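Local coordinates for protein cGAS/DncV-like nucleotidyltransferase in E. coli homolog (Elizabethkingia meningoseptica ATCC 13253 = NBRC 12535, PDB 6E0N) that synthesises cyclic nucleotide second messengers, probably 3',3'-c-di-AMP and 3',3'-c-di-GMP, for a bacterial CBASS antiphage defence system, at residues 60-65 against 133-138; 100-105 against 122-127. All coordinates share one frame; numbering follows the deposited sequence.

Interaction 1. Residues 60-65 against 133-138. With MG (magnesium ion), chain E; APC (diphosphomethylphosphonic acid adenosyl ester), chain B; GTP (guanosine-5'-triphosphate), chain C.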
ATOM      1  N   SER A  60      -6.501  -9.083  -7.602  1.00 27.53           N
ATOM      2  CA  SER A  60      -5.987  -7.730  -7.452  1.00 28.06           C
ATOM      3  C   SER A  60      -4.640  -7.574  -8.150  1.00 23.85           C
ATOM      4  O   SER A  60      -3.878  -8.534  -8.307  1.00 24.52           O
ATOM      5  CB  SER A  60      -5.816  -7.392  -5.971  1.00 31.10           C
ATOM      6  OG  SER A  60      -7.052  -7.422  -5.282  1.00 35.12           O
ATOM      7  N   ASP A  61      -4.344  -6.341  -8.554  1.00 21.07           N
ATOM      8  CA  ASP A  61      -3.058  -6.038  -9.169  1.00 19.80           C
ATOM      9  C   ASP A  61      -1.947  -6.099  -8.124  1.00 18.31           C
ATOM     10  O   ASP A  61      -2.143  -5.751  -6.956  1.00 19.79           O
ATOM     11  CB  ASP A  61      -3.075  -4.633  -9.773  1.00 24.82           C
ATOM     12  CG  ASP A  61      -4.178  -4.439 -10.799  1.00 28.37           C
ATOM     13  OD1 ASP A  61      -4.822  -5.434 -11.187  1.00 28.39           O
ATOM     14  OD2 ASP A  61      -4.401  -3.281 -11.215  1.00 30.94           O
ATOM     15  N   VAL A  62      -0.763  -6.532  -8.559  1.00 15.88           N
ATOM     16  CA  VAL A  62       0.402  -6.657  -7.688  1.00 16.09           C
ATOM     17  C   VAL A  62       1.399  -5.559  -8.033  1.00 15.98           C
ATOM     18  O   VAL A  62       1.602  -5.232  -9.209  1.00 17.93           O
ATOM     19  CB  VAL A  62       1.047  -8.056  -7.784  1.00 16.50           C
ATOM     20  CG1 VAL A  62       1.492  -8.364  -9.209  1.00 16.84           C
ATOM     21  CG2 VAL A  62       2.226  -8.168  -6.820  1.00 18.37           C
ATOM     22  N   ASP A  63       2.021  -4.990  -6.999  1.00 15.41           N
ATOM     23  CA  ASP A  63       2.990  -3.910  -7.151  1.00 14.36           C
ATOM     24  C   ASP A  63       4.391  -4.495  -7.030  1.00 14.72           C
ATOM     25  O   ASP A  63       4.813  -4.891  -5.940  1.00 16.90           O
ATOM     26  CB  ASP A  63       2.750  -2.841  -6.090  1.00 17.01           C
ATOM     27  CG  ASP A  63       1.340  -2.289  -6.136  1.00 21.59           C
ATOM     28  OD1 ASP A  63       0.884  -1.929  -7.241  1.00 21.47           O
ATOM     29  OD2 ASP A  63       0.680  -2.232  -5.075  1.00 24.86           O
ATOM     30  N   ILE A  64       5.104  -4.541  -8.151  1.00 13.22           N
ATOM     31  CA  ILE A  64       6.449  -5.096  -8.222  1.00 13.50           C
ATOM     32  C   ILE A  64       7.420  -3.930  -8.343  1.00 13.40           C
ATOM     33  O   ILE A  64       7.418  -3.213  -9.349  1.00 14.36           O
ATOM     34  CB  ILE A  64       6.601  -6.064  -9.403  1.00 13.91           C
ATOM     35  CG1 ILE A  64       5.577  -7.193  -9.294  1.00 14.32           C
ATOM     36  CG2 ILE A  64       8.018  -6.608  -9.457  1.00 14.65           C
ATOM     37  CD1 ILE A  64       5.501  -8.079 -10.521  1.00 14.79           C
ATOM     38  N   VAL A  65       8.258  -3.745  -7.329  1.00 13.87           N
ATOM     39  CA  VAL A  65       9.243  -2.670  -7.328  1.00 12.45           C
ATOM     40  C   VAL A  65      10.524  -3.170  -7.979  1.00 13.04           C
ATOM     41  O   VAL A  65      11.003  -4.269  -7.671  1.00 12.93           O
ATOM     42  CB  VAL A  65       9.516  -2.177  -5.898  1.00 14.28           C
ATOM     43  CG1 VAL A  65      10.493  -1.004  -5.930  1.00 15.00           C
ATOM     44  CG2 VAL A  65       8.224  -1.783  -5.201  1.00 15.65           C
ATOM     45  N   ILE A 133      -2.146 -12.230 -12.973  1.00 15.07           N
ATOM     46  CA  ILE A 133      -2.737 -10.962 -12.583  1.00 15.34           C
ATOM     47  C   ILE A 133      -2.006  -9.816 -13.273  1.00 14.87           C
ATOM     48  O   ILE A 133      -0.887  -9.957 -13.780  1.00 14.90           O
ATOM     49  CB  ILE A 133      -2.723 -10.789 -11.055  1.00 17.00           C
ATOM     50  CG1 ILE A 133      -1.288 -10.827 -10.518  1.00 16.20           C
ATOM     51  CG2 ILE A 133      -3.564 -11.864 -10.389  1.00 19.41           C
ATOM     52  CD1 ILE A 133      -1.194 -10.585  -9.012  1.00 17.48           C
ATOM     53  N   THR A 134      -2.666  -8.662 -13.304  1.00 15.24           N
ATOM     54  CA  THR A 134      -2.021  -7.438 -13.742  1.00 16.08           C
ATOM     55  C   THR A 134      -0.998  -7.003 -12.707  1.00 15.56           C
ATOM     56  O   THR A 134      -1.168  -7.212 -11.501  1.00 15.24           O
ATOM     57  CB  THR A 134      -3.068  -6.341 -13.925  1.00 16.58           C
ATOM     58  OG1 THR A 134      -3.946  -6.702 -14.998  1.00 17.51           O
ATOM     59  CG2 THR A 134      -2.413  -5.006 -14.219  1.00 17.51           C
ATOM     60  N   ALA A 135       0.083  -6.407 -13.191  1.00 16.88           N
ATOM     61  CA  ALA A 135       1.145  -5.924 -12.326  1.00 17.40           C
ATOM     62  C   ALA A 135       1.464  -4.475 -12.651  1.00 16.92           C
ATOM     63  O   ALA A 135       1.459  -4.074 -13.818  1.00 18.40           O
ATOM     64  CB  ALA A 135       2.423  -6.758 -12.490  1.00 17.08           C
ATOM     65  N   ASP A 136       1.741  -3.698 -11.609  1.00 16.35           N
ATOM     66  CA  ASP A 136       2.322  -2.370 -11.734  1.00 16.28           C
ATOM     67  C   ASP A 136       3.805  -2.513 -11.407  1.00 15.04           C
ATOM     68  O   ASP A 136       4.164  -2.855 -10.275  1.00 17.18           O
ATOM     69  CB  ASP A 136       1.646  -1.393 -10.772  1.00 18.70           C
ATOM     70  CG  ASP A 136       0.244  -1.044 -11.195  1.00 24.37           C
ATOM     71  OD1 ASP A 136      -0.136  -1.379 -12.335  1.00 27.65           O
ATOM     72  OD2 ASP A 136      -0.477  -0.427 -10.385  1.00 26.31           O
ATOM     73  N   VAL A 137       4.658  -2.274 -12.392  1.00 14.42           N
ATOM     74  CA  VAL A 137       6.103  -2.326 -12.198  1.00 14.64           C
ATOM     75  C   VAL A 137       6.597  -0.920 -11.891  1.00 14.02           C
ATOM     76  O   VAL A 137       6.340   0.023 -12.650  1.00 14.22           O
ATOM     77  CB  VAL A 137       6.800  -2.905 -13.439  1.00 14.84           C
ATOM     78  CG1 VAL A 137       8.306  -2.913 -13.249  1.00 15.05           C
ATOM     79  CG2 VAL A 137       6.280  -4.310 -13.726  1.00 14.55           C
ATOM     80  N   ILE A 138       7.306  -0.780 -10.777  1.00 13.58           N
ATOM     81  CA  ILE A 138       7.692   0.533 -10.272  1.00 13.43           C
ATOM     82  C   ILE A 138       9.209   0.657 -10.317  1.00 12.01           C
ATOM     83  O   ILE A 138       9.882   0.299  -9.340  1.00 12.90           O
ATOM     84  CB  ILE A 138       7.164   0.747  -8.845  1.00 15.31           C
ATOM     85  CG1 ILE A 138       5.652   0.514  -8.810  1.00 17.61           C
ATOM     86  CG2 ILE A 138       7.489   2.148  -8.349  1.00 15.37           C
ATOM     87  CD1 ILE A 138       5.091   0.355  -7.423  1.00 23.39           C
TER
HETATM   88 MG    MG E 304      -1.494  -2.110  -4.899  1.00 28.63          MG
HETATM   89  PG  APC B 301      -2.477   7.202 -13.979  1.00 72.82           P
HETATM   90  O1G APC B 301      -3.495   6.120 -13.704  1.00 73.54           O
HETATM   91  O2G APC B 301      -1.664   6.854 -15.204  1.00 70.82           O
HETATM   92  O3G APC B 301      -3.195   8.512 -14.201  1.00 73.77           O
HETATM   93  PB  APC B 301      -0.988   6.049 -11.853  1.00 66.81           P
HETATM   94  O1B APC B 301      -1.828   4.853 -12.100  1.00 67.62           O
HETATM   95  O2B APC B 301       0.471   5.789 -11.941  1.00 64.99           O
HETATM   96  O3B APC B 301      -1.475   7.353 -12.689  1.00 70.21           O
HETATM   97  PA  APC B 301      -1.585   4.878  -9.084  1.00 59.25           P
HETATM   98  O1A APC B 301      -2.458   3.923  -9.834  1.00 60.19           O
HETATM   99  O2A APC B 301      -2.256   5.244  -7.743  1.00 59.66           O
HETATM  100  C3A APC B 301      -1.358   6.415 -10.141  1.00 63.10           C
HETATM  101  O5' APC B 301      -0.081   4.319  -8.723  1.00 52.87           O
HETATM  102  C5' APC B 301       0.444   3.407  -9.628  1.00 47.00           C
HETATM  103  C4' APC B 301       1.367   2.452  -8.830  1.00 41.53           C
HETATM  104  O4' APC B 301       2.405   3.119  -8.425  1.00 38.52           O
HETATM  105  C3' APC B 301       0.616   1.969  -7.575  1.00 39.84           C
HETATM  106  O3' APC B 301       0.131   0.719  -7.789  1.00 38.26           O
HETATM  107  C2' APC B 301       1.691   1.970  -6.475  1.00 39.16           C
HETATM  108  O2' APC B 301       2.240   0.585  -6.322  1.00 40.19           O
HETATM  109  C1' APC B 301       2.631   2.777  -6.869  1.00 37.89           C
HETATM  110  N9  APC B 301       2.545   4.014  -6.105  1.00 35.27           N
HETATM  111  C8  APC B 301       1.689   5.053  -6.125  1.00 35.34           C
HETATM  112  N7  APC B 301       2.076   5.936  -5.195  1.00 34.21           N
HETATM  113  C5  APC B 301       3.173   5.448  -4.597  1.00 33.81           C
HETATM  114  C6  APC B 301       3.982   5.929  -3.587  1.00 33.49           C
HETATM  115  N6  APC B 301       3.970   7.132  -2.782  1.00 32.11           N
HETATM  116  N1  APC B 301       5.027   5.230  -3.175  1.00 33.01           N
HETATM  117  C2  APC B 301       5.307   4.041  -3.748  1.00 34.18           C
HETATM  118  N3  APC B 301       4.517   3.575  -4.739  1.00 34.30           N
HETATM  119  C4  APC B 301       3.455   4.271  -5.159  1.00 34.79           C
HETATM  120  PG  GTP C 302      -4.475  -1.554  -3.049  1.00 36.43           P
HETATM  121  O1G GTP C 302      -5.397  -2.717  -2.753  1.00 38.92           O
HETATM  122  O2G GTP C 302      -5.314  -0.334  -3.347  1.00 37.63           O
HETATM  123  O3G GTP C 302      -3.594  -1.876  -4.236  1.00 34.82           O
HETATM  124  O3B GTP C 302      -3.605  -1.259  -1.727  1.00 33.86           O
HETATM  125  PB  GTP C 302      -2.004  -1.125  -1.730  1.00 30.70           P
HETATM  126  O1B GTP C 302      -1.379  -2.023  -2.775  1.00 28.93           O
HETATM  127  O2B GTP C 302      -1.517  -1.450  -0.339  1.00 31.53           O
HETATM  128  O3A GTP C 302      -1.667   0.417  -2.025  1.00 33.26           O
HETATM  129  PA  GTP C 302      -1.194   0.947  -3.472  1.00 34.91           P
HETATM  130  O1A GTP C 302      -1.438  -0.079  -4.554  1.00 35.35           O
HETATM  131  O2A GTP C 302      -1.890   2.251  -3.786  1.00 36.23           O
HETATM  132  O5' GTP C 302       0.381   1.206  -3.298  1.00 35.02           O
HETATM  133  C5' GTP C 302       1.235   0.137  -3.027  1.00 35.40           C
HETATM  134  C4' GTP C 302       2.236   0.550  -1.975  1.00 35.03           C
HETATM  135  O4' GTP C 302       2.865   1.774  -2.397  1.00 34.13           O
HETATM  136  C3' GTP C 302       1.722   0.789  -0.548  1.00 34.97           C
HETATM  137  O3' GTP C 302       1.781  -0.344   0.250  1.00 35.68           O
HETATM  138  C2' GTP C 302       2.731   1.846  -0.029  1.00 34.40           C
HETATM  139  O2' GTP C 302       3.814   1.174   0.552  1.00 36.22           O
HETATM  140  C1' GTP C 302       3.144   2.622  -1.290  1.00 33.26           C
HETATM  141  N9  GTP C 302       2.340   3.851  -1.331  1.00 31.38           N
HETATM  142  C8  GTP C 302       1.205   4.064  -2.063  1.00 31.16           C
HETATM  143  N7  GTP C 302       0.765   5.318  -1.812  1.00 30.65           N
HETATM  144  C5  GTP C 302       1.611   5.906  -0.934  1.00 30.01           C
HETATM  145  C6  GTP C 302       1.638   7.165  -0.347  1.00 29.57           C
HETATM  146  O6  GTP C 302       0.763   7.988  -0.607  1.00 30.26           O
HETATM  147  N1  GTP C 302       2.652   7.483   0.534  1.00 29.43           N
HETATM  148  C2  GTP C 302       3.632   6.555   0.822  1.00 29.81           C
HETATM  149  N2  GTP C 302       4.611   6.851   1.672  1.00 29.34           N
HETATM  150  N3  GTP C 302       3.600   5.307   0.242  1.00 29.88           N
HETATM  151  C4  GTP C 302       2.608   4.990  -0.624  1.00 30.31           C
HETATM  152  O   HOH W   1      -5.154  -8.145 -11.734  1.00 22.16           O
HETATM  153  O   HOH W   2      -1.551  -4.242  -4.757  1.00 21.47           O
HETATM  154  O   HOH W   3      -1.635  -2.019  -6.907  1.00 22.20           O

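Interaction 2. Residues 100-105 against 122-127. With APC (diphosphomethylphosphonic acid adenosyl ester), chain B.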
ATOM      1  N   GLU A 100      15.516   7.802 -18.358  1.00 19.80           N
ATOM      2  CA  GLU A 100      16.090   6.673 -19.083  1.00 20.06           C
ATOM      3  C   GLU A 100      15.741   5.352 -18.409  1.00 18.24           C
ATOM      4  O   GLU A 100      15.463   4.358 -19.088  1.00 18.93           O
ATOM      5  CB  GLU A 100      17.607   6.829 -19.163  1.00 23.48           C
ATOM      6  CG  GLU A 100      18.086   8.071 -19.886  1.00 31.62           C
ATOM      7  CD  GLU A 100      19.571   8.314 -19.674  1.00 37.56           C
ATOM      8  OE1 GLU A 100      19.943   8.851 -18.607  1.00 39.34           O
ATOM      9  OE2 GLU A 100      20.368   7.948 -20.565  1.00 39.97           O
ATOM     10  N   LEU A 101      15.763   5.315 -17.075  1.00 17.08           N
ATOM     11  CA  LEU A 101      15.421   4.083 -16.367  1.00 15.70           C
ATOM     12  C   LEU A 101      13.999   3.645 -16.690  1.00 14.83           C
ATOM     13  O   LEU A 101      13.752   2.475 -17.005  1.00 14.73           O
ATOM     14  CB  LEU A 101      15.586   4.278 -14.859  1.00 16.06           C
ATOM     15  CG  LEU A 101      15.158   3.092 -13.995  1.00 15.27           C
ATOM     16  CD1 LEU A 101      16.038   1.879 -14.254  1.00 16.41           C
ATOM     17  CD2 LEU A 101      15.173   3.467 -12.513  1.00 15.71           C
ATOM     18  N   LYS A 102      13.038   4.571 -16.606  1.00 14.52           N
ATOM     19  CA  LYS A 102      11.649   4.199 -16.854  1.00 15.08           C
ATOM     20  C   LYS A 102      11.448   3.783 -18.304  1.00 14.56           C
ATOM     21  O   LYS A 102      10.706   2.835 -18.589  1.00 15.16           O
ATOM     22  CB  LYS A 102      10.715   5.349 -16.473  1.00 15.68           C
ATOM     23  CG  LYS A 102       9.243   4.983 -16.531  1.00 16.66           C
ATOM     24  CD  LYS A 102       8.371   6.014 -15.823  1.00 17.38           C
ATOM     25  CE  LYS A 102       6.895   5.635 -15.917  1.00 18.16           C
ATOM     26  NZ  LYS A 102       6.015   6.651 -15.264  1.00 18.90           N
ATOM     27  N   ALA A 103      12.116   4.472 -19.235  1.00 15.89           N
ATOM     28  CA  ALA A 103      12.021   4.098 -20.641  1.00 16.40           C
ATOM     29  C   ALA A 103      12.619   2.719 -20.881  1.00 16.55           C
ATOM     30  O   ALA A 103      12.043   1.904 -21.612  1.00 17.90           O
ATOM     31  CB  ALA A 103      12.726   5.141 -21.506  1.00 17.47           C
ATOM     32  N   ASP A 104      13.774   2.442 -20.275  1.00 17.33           N
ATOM     33  CA  ASP A 104      14.399   1.132 -20.426  1.00 18.00           C
ATOM     34  C   ASP A 104      13.541   0.043 -19.800  1.00 16.43           C
ATOM     35  O   ASP A 104      13.463  -1.072 -20.330  1.00 16.07           O
ATOM     36  CB  ASP A 104      15.793   1.141 -19.797  1.00 21.56           C
ATOM     37  CG  ASP A 104      16.805   1.926 -20.615  1.00 26.25           C
ATOM     38  OD1 ASP A 104      16.488   2.309 -21.761  1.00 28.02           O
ATOM     39  OD2 ASP A 104      17.921   2.163 -20.105  1.00 27.47           O
ATOM     40  N   THR A 105      12.887   0.348 -18.674  1.00 14.82           N
ATOM     41  CA  THR A 105      11.996  -0.621 -18.043  1.00 14.73           C
ATOM     42  C   THR A 105      10.804  -0.917 -18.949  1.00 13.39           C
ATOM     43  O   THR A 105      10.407  -2.077 -19.119  1.00 14.16           O
ATOM     44  CB  THR A 105      11.518  -0.070 -16.696  1.00 14.60           C
ATOM     45  OG1 THR A 105      12.644   0.188 -15.850  1.00 14.79           O
ATOM     46  CG2 THR A 105      10.591  -1.065 -16.017  1.00 14.27           C
ATOM     47  N   LYS A 122       2.933   6.738 -12.673  1.00 18.87           N
ATOM     48  CA  LYS A 122       3.858   6.372 -11.602  1.00 17.44           C
ATOM     49  C   LYS A 122       4.434   4.967 -11.749  1.00 17.42           C
ATOM     50  O   LYS A 122       5.143   4.501 -10.845  1.00 19.18           O
ATOM     51  CB  LYS A 122       3.180   6.506 -10.234  1.00 19.43           C
ATOM     52  CG  LYS A 122       2.801   7.928  -9.835  1.00 20.73           C
ATOM     53  CD  LYS A 122       2.173   7.964  -8.442  1.00 23.51           C
ATOM     54  CE  LYS A 122       1.541   9.317  -8.136  1.00 28.90           C
ATOM     55  NZ  LYS A 122       0.871   9.319  -6.803  1.00 31.99           N
ATOM     56  N   CYS A 123       4.165   4.283 -12.854  1.00 16.54           N
ATOM     57  CA  CYS A 123       4.629   2.910 -13.024  1.00 14.87           C
ATOM     58  C   CYS A 123       4.492   2.525 -14.492  1.00 15.56           C
ATOM     59  O   CYS A 123       4.023   3.307 -15.324  1.00 16.09           O
ATOM     60  CB  CYS A 123       3.821   1.956 -12.143  1.00 17.68           C
ATOM     61  SG  CYS A 123       2.078   1.806 -12.627  1.00 21.22           S
ATOM     62  N   ILE A 124       4.927   1.308 -14.801  1.00 15.43           N
ATOM     63  CA  ILE A 124       4.633   0.654 -16.071  1.00 15.11           C
ATOM     64  C   ILE A 124       3.682  -0.491 -15.758  1.00 15.12           C
ATOM     65  O   ILE A 124       4.023  -1.395 -14.984  1.00 15.24           O
ATOM     66  CB  ILE A 124       5.900   0.128 -16.764  1.00 15.45           C
ATOM     67  CG1 ILE A 124       6.936   1.237 -16.943  1.00 17.80           C
ATOM     68  CG2 ILE A 124       5.521  -0.514 -18.104  1.00 15.95           C
ATOM     69  CD1 ILE A 124       6.479   2.408 -17.766  1.00 17.89           C
ATOM     70  N   GLN A 125       2.492  -0.465 -16.348  1.00 15.77           N
ATOM     71  CA  GLN A 125       1.506  -1.506 -16.098  1.00 15.90           C
ATOM     72  C   GLN A 125       1.679  -2.628 -17.112  1.00 15.90           C
ATOM     73  O   GLN A 125       1.833  -2.374 -18.309  1.00 16.38           O
ATOM     74  CB  GLN A 125       0.091  -0.938 -16.174  1.00 17.28           C
ATOM     75  CG  GLN A 125      -0.998  -1.952 -15.879  1.00 21.26           C
ATOM     76  CD  GLN A 125      -2.323  -1.294 -15.570  1.00 27.80           C
ATOM     77  OE1 GLN A 125      -3.201  -1.209 -16.426  1.00 30.32           O
ATOM     78  NE2 GLN A 125      -2.476  -0.821 -14.340  1.00 30.53           N
ATOM     79  N   VAL A 126       1.666  -3.863 -16.623  1.00 15.33           N
ATOM     80  CA  VAL A 126       1.657  -5.047 -17.472  1.00 14.77           C
ATOM     81  C   VAL A 126       0.306  -5.718 -17.257  1.00 14.98           C
ATOM     82  O   VAL A 126       0.070  -6.356 -16.225  1.00 14.52           O
ATOM     83  CB  VAL A 126       2.820  -5.999 -17.160  1.00 15.06           C
ATOM     84  CG1 VAL A 126       2.768  -7.193 -18.106  1.00 16.00           C
ATOM     85  CG2 VAL A 126       4.153  -5.281 -17.256  1.00 16.60           C
ATOM     86  N   ASN A 127      -0.597  -5.562 -18.218  1.00 15.18           N
ATOM     87  CA  ASN A 127      -1.937  -6.107 -18.067  1.00 16.70           C
ATOM     88  C   ASN A 127      -1.903  -7.628 -18.043  1.00 15.53           C
ATOM     89  O   ASN A 127      -1.138  -8.268 -18.772  1.00 16.98           O
ATOM     90  CB  ASN A 127      -2.829  -5.604 -19.194  1.00 20.80           C
ATOM     91  CG  ASN A 127      -3.101  -4.116 -19.083  1.00 25.54           C
ATOM     92  OD1 ASN A 127      -2.953  -3.372 -20.048  1.00 32.14           O
ATOM     93  ND2 ASN A 127      -3.489  -3.676 -17.890  1.00 26.10           N
TER
HETATM   94  PG  APC B 301      -2.477   7.202 -13.979  1.00 72.82           P
HETATM   95  O1G APC B 301      -3.495   6.120 -13.704  1.00 73.54           O
HETATM   96  O2G APC B 301      -1.664   6.854 -15.204  1.00 70.82           O
HETATM   97  O3G APC B 301      -3.195   8.512 -14.201  1.00 73.77           O
HETATM   98  PB  APC B 301      -0.988   6.049 -11.853  1.00 66.81           P
HETATM   99  O1B APC B 301      -1.828   4.853 -12.100  1.00 67.62           O
HETATM  100  O2B APC B 301       0.471   5.789 -11.941  1.00 64.99           O
HETATM  101  O3B APC B 301      -1.475   7.353 -12.689  1.00 70.21           O
HETATM  102  PA  APC B 301      -1.585   4.878  -9.084  1.00 59.25           P
HETATM  103  O1A APC B 301      -2.458   3.923  -9.834  1.00 60.19           O
HETATM  104  O2A APC B 301      -2.256   5.244  -7.743  1.00 59.66           O
HETATM  105  C3A APC B 301      -1.358   6.415 -10.141  1.00 63.10           C
HETATM  106  O5' APC B 301      -0.081   4.319  -8.723  1.00 52.87           O
HETATM  107  C5' APC B 301       0.444   3.407  -9.628  1.00 47.00           C
HETATM  108  C4' APC B 301       1.367   2.452  -8.830  1.00 41.53           C
HETATM  109  O4' APC B 301       2.405   3.119  -8.425  1.00 38.52           O
HETATM  110  C3' APC B 301       0.616   1.969  -7.575  1.00 39.84           C
HETATM  111  O3' APC B 301       0.131   0.719  -7.789  1.00 38.26           O
HETATM  112  C2' APC B 301       1.691   1.970  -6.475  1.00 39.16           C
HETATM  113  O2' APC B 301       2.240   0.585  -6.322  1.00 40.19           O
HETATM  114  C1' APC B 301       2.631   2.777  -6.869  1.00 37.89           C
HETATM  115  N9  APC B 301       2.545   4.014  -6.105  1.00 35.27           N
HETATM  116  C8  APC B 301       1.689   5.053  -6.125  1.00 35.34           C
HETATM  117  N7  APC B 301       2.076   5.936  -5.195  1.00 34.21           N
HETATM  118  C5  APC B 301       3.173   5.448  -4.597  1.00 33.81           C
HETATM  119  C6  APC B 301       3.982   5.929  -3.587  1.00 33.49           C
HETATM  120  N6  APC B 301       3.970   7.132  -2.782  1.00 32.11           N
HETATM  121  N1  APC B 301       5.027   5.230  -3.175  1.00 33.01           N
HETATM  122  C2  APC B 301       5.307   4.041  -3.748  1.00 34.18           C
HETATM  123  N3  APC B 301       4.517   3.575  -4.739  1.00 34.30           N
HETATM  124  C4  APC B 301       3.455   4.271  -5.159  1.00 34.79           C

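Interaction 1. Residues 60-65 against 133-138
Asp63 and Asp136 send their CB-CG bonds the same way, each with CG beside its own backbone N (chi1 -57° and -72°), which brings Asp63 OD1 within 3.7 Å of Asp136 OD2 on one face of a parallel strand pair. The pairing is established by four backbone hydrogen bonds, in which Val62 N and Ile64 N donate to Thr134 O and Asp136 O, while Asp136 N and Ile138 N donate to Val62 O and Ile64 O. On the other face, Val62 CG1 abuts Ile133 CD1 tightly at 3.5 Å, the two side chains crossing at about a right angle, and Ala135 CB lies against Val62 and Ile64. Asp63 divides its work: OD2 binds magnesium at 2.2 Å, and OD1 lies 2.8 Å from APC O3', which is also 2.9 Å from Asp136 OD2. Three phosphate oxygens of GTP and two waters complete the magnesium shell, and one of these waters donates to Asp61 O. Gln125 grips Asp136 OD1, while Ile138 CD1 touches the ribose at APC O2'. Asp61, Asp63 and Asp136 match the acidic triad of a two-metal nucleotidyltransferase, although the carboxylates of Asp61 and Asp136 lie away from this magnesium. APC O3' stands 4.5 Å from GTP PA, with an O3'-PA-O3A angle of 158°, a geometry consistent with in-line attack that releases diphosphate.

Interaction 2. Residues 100-105 against 122-127
Thr105 and Ile124 mark the nearest backbone approach, with CA atoms 7.7 Å apart, and no hydrogen bond joins the helical segment 100-105 to residues 122-127. The contact is made by side chains of the helix against Ile124 and the backbone of Cys123. Lys102, with CG opposite its backbone N (chi1 -173°) and the rest of the chain extended, reaches past the end of Ile124 at a slant. Its CE lies 3.7 Å from Ile124 CD1 and equally 3.7 Å from Cys123 O. The ammonium group finds its partners beyond the two segments, in a hydrogen bond to Lys120 O and a salt bridge to Asp162. Thr105 presents CG2 to Ile124 CG1 at 4.4 Å, while its OG1 donates back to Leu101 O at 2.8 Å, an oxygen that already accepts Thr105 N. In the nucleotidyltransferase fold, this places helix 98-113 against one face of the central sheet: Ile124 and Val126 meet its Leu109, whereas Cys123 turns to Asp136 on the active-site side. There the APC nucleotide takes over as partner, with Lys122 N donating to APC O2B at 2.7 Å (N-H...O angle 139°) and Cys123 SG lying 3.8 Å from APC C5'.

In the fold
The centres of the two contacts lie 11 Å apart, and both contacts reach one mixed sheet, where strand 135-147 runs between 62-68, its parallel neighbour, and 124-126, its antiparallel one. Along the chain the order is 60-65, 100-105, 122-127 and 133-138, so both segments of interaction 2 fall between those of interaction 1. The two are joined directly, Val137 N and Ile124 O standing 2.8 Å apart in a probable hydrogen bond. Interaction 1 holds the magnesium; interaction 2 backs the neighbouring strand with helix 98-113. Both line one nucleotide site, touching the same APC molecule, interaction 1 at its ribose and interaction 2 at its beta-phosphate through Lys122 N.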